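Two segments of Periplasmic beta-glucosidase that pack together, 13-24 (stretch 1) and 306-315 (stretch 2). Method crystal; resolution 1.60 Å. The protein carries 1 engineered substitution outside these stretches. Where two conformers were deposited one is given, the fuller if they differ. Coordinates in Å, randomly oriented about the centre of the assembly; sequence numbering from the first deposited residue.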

# COMPACT_ATOMS: atom_id res chain seq x y z
N ARG A 13 16.04 -36.25 33.35
CA ARG A 13 15.53 -36.19 34.74
C ARG A 13 14.11 -35.61 34.78
O ARG A 13 13.46 -35.63 35.85
N MET A 14 13.67 -34.96 33.69
CA MET A 14 12.50 -34.06 33.77
C MET A 14 11.23 -34.79 33.37
O MET A 14 11.19 -35.48 32.36
N SER A 15 10.18 -34.57 34.16
CA SER A 15 8.81 -34.95 33.80
C SER A 15 8.35 -34.07 32.65
O SER A 15 8.92 -32.94 32.49
N ASN A 16 7.30 -34.47 31.99
CA ASN A 16 6.70 -33.55 30.99
C ASN A 16 6.20 -32.29 31.65
O ASN A 16 6.33 -31.19 31.04
N ALA A 17 5.68 -32.35 32.88
CA ALA A 17 5.25 -31.13 33.58
C ALA A 17 6.43 -30.15 33.68
O ALA A 17 6.26 -28.89 33.50
N GLU A 18 7.60 -30.67 34.06
CA GLU A 18 8.81 -29.85 34.23
C GLU A 18 9.27 -29.30 32.87
O GLU A 18 9.67 -28.12 32.80
N LYS A 19 9.27 -30.12 31.84
CA LYS A 19 9.64 -29.66 30.48
C LYS A 19 8.68 -28.56 30.02
O LYS A 19 9.14 -27.49 29.48
N ILE A 20 7.38 -28.79 30.18
CA ILE A 20 6.39 -27.78 29.74
C ILE A 20 6.52 -26.52 30.58
O ILE A 20 6.37 -25.40 30.00
N GLY A 21 6.86 -26.62 31.87
CA GLY A 21 7.08 -25.41 32.70
C GLY A 21 8.15 -24.50 32.12
O GLY A 21 8.07 -23.29 32.24
N GLN A 22 9.18 -25.08 31.53
CA GLN A 22 10.31 -24.32 30.94
C GLN A 22 9.82 -23.42 29.80
O GLN A 22 10.50 -22.40 29.54
N LEU A 23 8.69 -23.75 29.20
CA LEU A 23 8.23 -23.04 27.98
C LEU A 23 7.41 -21.81 28.38
O LEU A 23 7.00 -21.05 27.48
N ARG A 24 7.19 -21.59 29.67
CA ARG A 24 6.26 -20.55 30.12
C ARG A 24 7.02 -19.28 30.43
O ARG A 24 7.91 -19.29 31.30
N ASP A 306 3.63 -34.62 19.19
CA ASP A 306 4.67 -35.64 19.47
C ASP A 306 5.47 -35.22 20.70
O ASP A 306 5.68 -33.98 20.95
N GLN A 307 6.00 -36.19 21.43
CA GLN A 307 6.95 -35.91 22.52
C GLN A 307 8.11 -35.05 22.00
O GLN A 307 8.57 -34.13 22.73
N ALA A 308 8.61 -35.32 20.80
CA ALA A 308 9.71 -34.56 20.16
C ALA A 308 9.37 -33.05 20.07
O ALA A 308 10.31 -32.24 20.15
N ASP A 309 8.11 -32.67 19.95
CA ASP A 309 7.70 -31.22 19.90
C ASP A 309 8.01 -30.57 21.26
O ASP A 309 8.65 -29.49 21.34
N ILE A 310 7.64 -31.23 22.37
CA ILE A 310 7.93 -30.73 23.74
C ILE A 310 9.45 -30.74 23.94
O ILE A 310 10.01 -29.78 24.49
N ASP A 311 10.09 -31.83 23.55
CA ASP A 311 11.54 -31.97 23.80
C ASP A 311 12.32 -30.88 23.07
O ASP A 311 13.33 -30.40 23.63
N ARG A 312 11.93 -30.55 21.84
CA ARG A 312 12.66 -29.56 21.00
C ARG A 312 12.58 -28.22 21.73
O ARG A 312 13.62 -27.57 21.90
N ALA A 313 11.38 -27.88 22.17
CA ALA A 313 11.05 -26.57 22.77
C ALA A 313 11.83 -26.43 24.07
O ALA A 313 12.51 -25.43 24.33
N CYS A 314 11.77 -27.48 24.92
CA CYS A 314 12.48 -27.47 26.21
C CYS A 314 14.00 -27.41 26.02
O CYS A 314 14.65 -26.61 26.69
N ARG A 315 14.56 -28.19 25.10
CA ARG A 315 15.99 -28.17 24.85
C ARG A 315 16.44 -26.75 24.48
O ARG A 315 17.45 -26.31 24.98

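Two helices cross at 51° in a mixed contact in which a small polar network around Lys19 lies beside apolar side chains. Lys19 is the central knob: its CB points toward the other helix, and its side chain, m at chi1 and then t throughout, lies extended among Gln307, Ile310, Asp311 and Cys314. Its methylene groups can pack against nonpolar atoms, Lys19 CB lying 3.9 Å from Ile310 CG2 and Lys19 CG 3.8 Å from Cys314 SG, while the length of the chain carries the charge to a salt bridge, Lys19 NZ to Asp311 OD1 at 2.8 Å. The same Asp311 OD1 accepts from Gln307 NE2 at 3.0 Å, within its own helix. Gln307 (t, p) also pairs with Asn16 (m) through two amide hydrogen bonds: Gln307 NE2 donates to Asn16 OD1 at 2.9 Å, and Asn16 ND2 to Gln307 OE1 at 3.0 Å. Each amide both donates and accepts, so the pair is complementary.

Cys314 (t) points toward stretch 1, its compact SG meeting Met14 CE, from the segment before the helix, at 3.8 Å. Leu23 (m, t) starts sideways, but its end comes nearer, bringing Leu23 CD2 3.6 Å from Ala313 CB, so that the leucine methyl rests against the alanine methyl. Ile20 CG1 meets Ile310 CD1 at 3.9 Å, joining two buried branched side chains.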

# COMPACT_ATOMS: atom_id res chain seq x y z
CB ARG A 13 16.44 -35.33 35.61
CG ARG A 13 17.91 -35.72 35.62
CD ARG A 13 18.73 -34.83 36.54
NE ARG A 13 18.24 -35.01 37.87
CZ ARG A 13 18.64 -34.38 38.96
NH1 ARG A 13 19.60 -33.49 38.88
NH2 ARG A 13 18.04 -34.65 40.11
CB MET A 14 12.71 -32.84 32.86
CG MET A 14 13.81 -31.98 33.38
SD MET A 14 14.29 -30.69 32.16
CE MET A 14 12.89 -29.58 32.36
CB SER A 15 7.83 -34.82 34.94
OG SER A 15 7.73 -33.49 35.38
CB ASN A 16 5.62 -34.23 30.15
CG ASN A 16 6.21 -34.91 28.94
OD1 ASN A 16 7.42 -34.89 28.69
ND2 ASN A 16 5.34 -35.54 28.18
CB ALA A 17 4.69 -31.52 34.92
CB GLU A 18 9.91 -30.66 34.92
CG GLU A 18 9.62 -30.83 36.41
CD GLU A 18 10.40 -31.93 37.13
OE1 GLU A 18 10.57 -31.75 38.35
OE2 GLU A 18 10.90 -32.89 36.48
CB LYS A 19 9.60 -30.82 29.51
CG LYS A 19 10.73 -31.81 29.69
CD LYS A 19 10.65 -32.98 28.73
CE LYS A 19 11.77 -33.96 28.95
NZ LYS A 19 11.64 -35.13 28.07
CB ILE A 20 4.99 -28.38 29.80
CG1 ILE A 20 4.88 -29.50 28.75
CG2 ILE A 20 3.94 -27.27 29.63
CD1 ILE A 20 3.66 -30.38 28.92
CB GLN A 22 11.40 -25.23 30.43
CG GLN A 22 12.16 -25.86 31.62
CD GLN A 22 12.81 -24.79 32.46
OE1 GLN A 22 13.67 -24.06 31.96
NE2 GLN A 22 12.38 -24.66 33.71
CB LEU A 23 7.42 -23.98 27.10
CG LEU A 23 8.06 -25.34 26.82
CD1 LEU A 23 7.19 -26.12 25.88
CD2 LEU A 23 9.49 -25.19 26.29
CB ARG A 24 5.52 -21.04 31.35
CG ARG A 24 4.42 -20.11 31.78
CD ARG A 24 3.60 -20.77 32.86
NE ARG A 24 2.59 -19.89 33.39
CZ ARG A 24 2.27 -19.77 34.67
NH1 ARG A 24 2.91 -20.48 35.58
NH2 ARG A 24 1.32 -18.93 35.05
CB ASP A 306 5.60 -35.82 18.27
CG ASP A 306 4.84 -36.20 17.02
OD1 ASP A 306 3.97 -37.07 17.13
OD2 ASP A 306 5.05 -35.58 15.97
CB GLN A 307 7.44 -37.21 23.16
CG GLN A 307 8.44 -37.02 24.27
CD GLN A 307 7.79 -36.40 25.49
OE1 GLN A 307 6.73 -36.87 25.92
NE2 GLN A 307 8.38 -35.33 26.03
CB ALA A 308 10.01 -35.13 18.80
CB ASP A 309 6.22 -31.09 19.56
CG ASP A 309 5.86 -31.55 18.16
OD1 ASP A 309 6.64 -31.21 17.25
OD2 ASP A 309 4.80 -32.26 18.00
CB ILE A 310 7.24 -31.61 24.79
CG1 ILE A 310 5.73 -31.65 24.59
CG2 ILE A 310 7.63 -31.20 26.20
CD1 ILE A 310 5.05 -30.39 24.98
CB ASP A 311 12.05 -33.36 23.44
CG ASP A 311 11.59 -34.44 24.42
OD1 ASP A 311 11.08 -34.09 25.50
OD2 ASP A 311 11.77 -35.64 24.07
CB ARG A 312 11.98 -29.44 19.64
CG ARG A 312 12.61 -28.40 18.72
CD ARG A 312 11.57 -27.93 17.70
NE ARG A 312 10.76 -26.86 18.33
CZ ARG A 312 9.43 -26.80 18.33
NH1 ARG A 312 8.72 -27.77 17.73
NH2 ARG A 312 8.83 -25.78 18.91
CB ALA A 313 9.58 -26.44 22.93
CB CYS A 314 12.07 -28.73 26.97
SG CYS A 314 12.83 -28.77 28.61
CB ARG A 315 16.40 -29.14 23.74
CG ARG A 315 17.86 -29.08 23.33
CD ARG A 315 18.09 -28.11 22.15
NE ARG A 315 19.49 -27.72 22.01
CZ ARG A 315 19.93 -26.59 21.45
NH1 ARG A 315 19.10 -25.67 20.96
NH2 ARG A 315 21.23 -26.36 21.42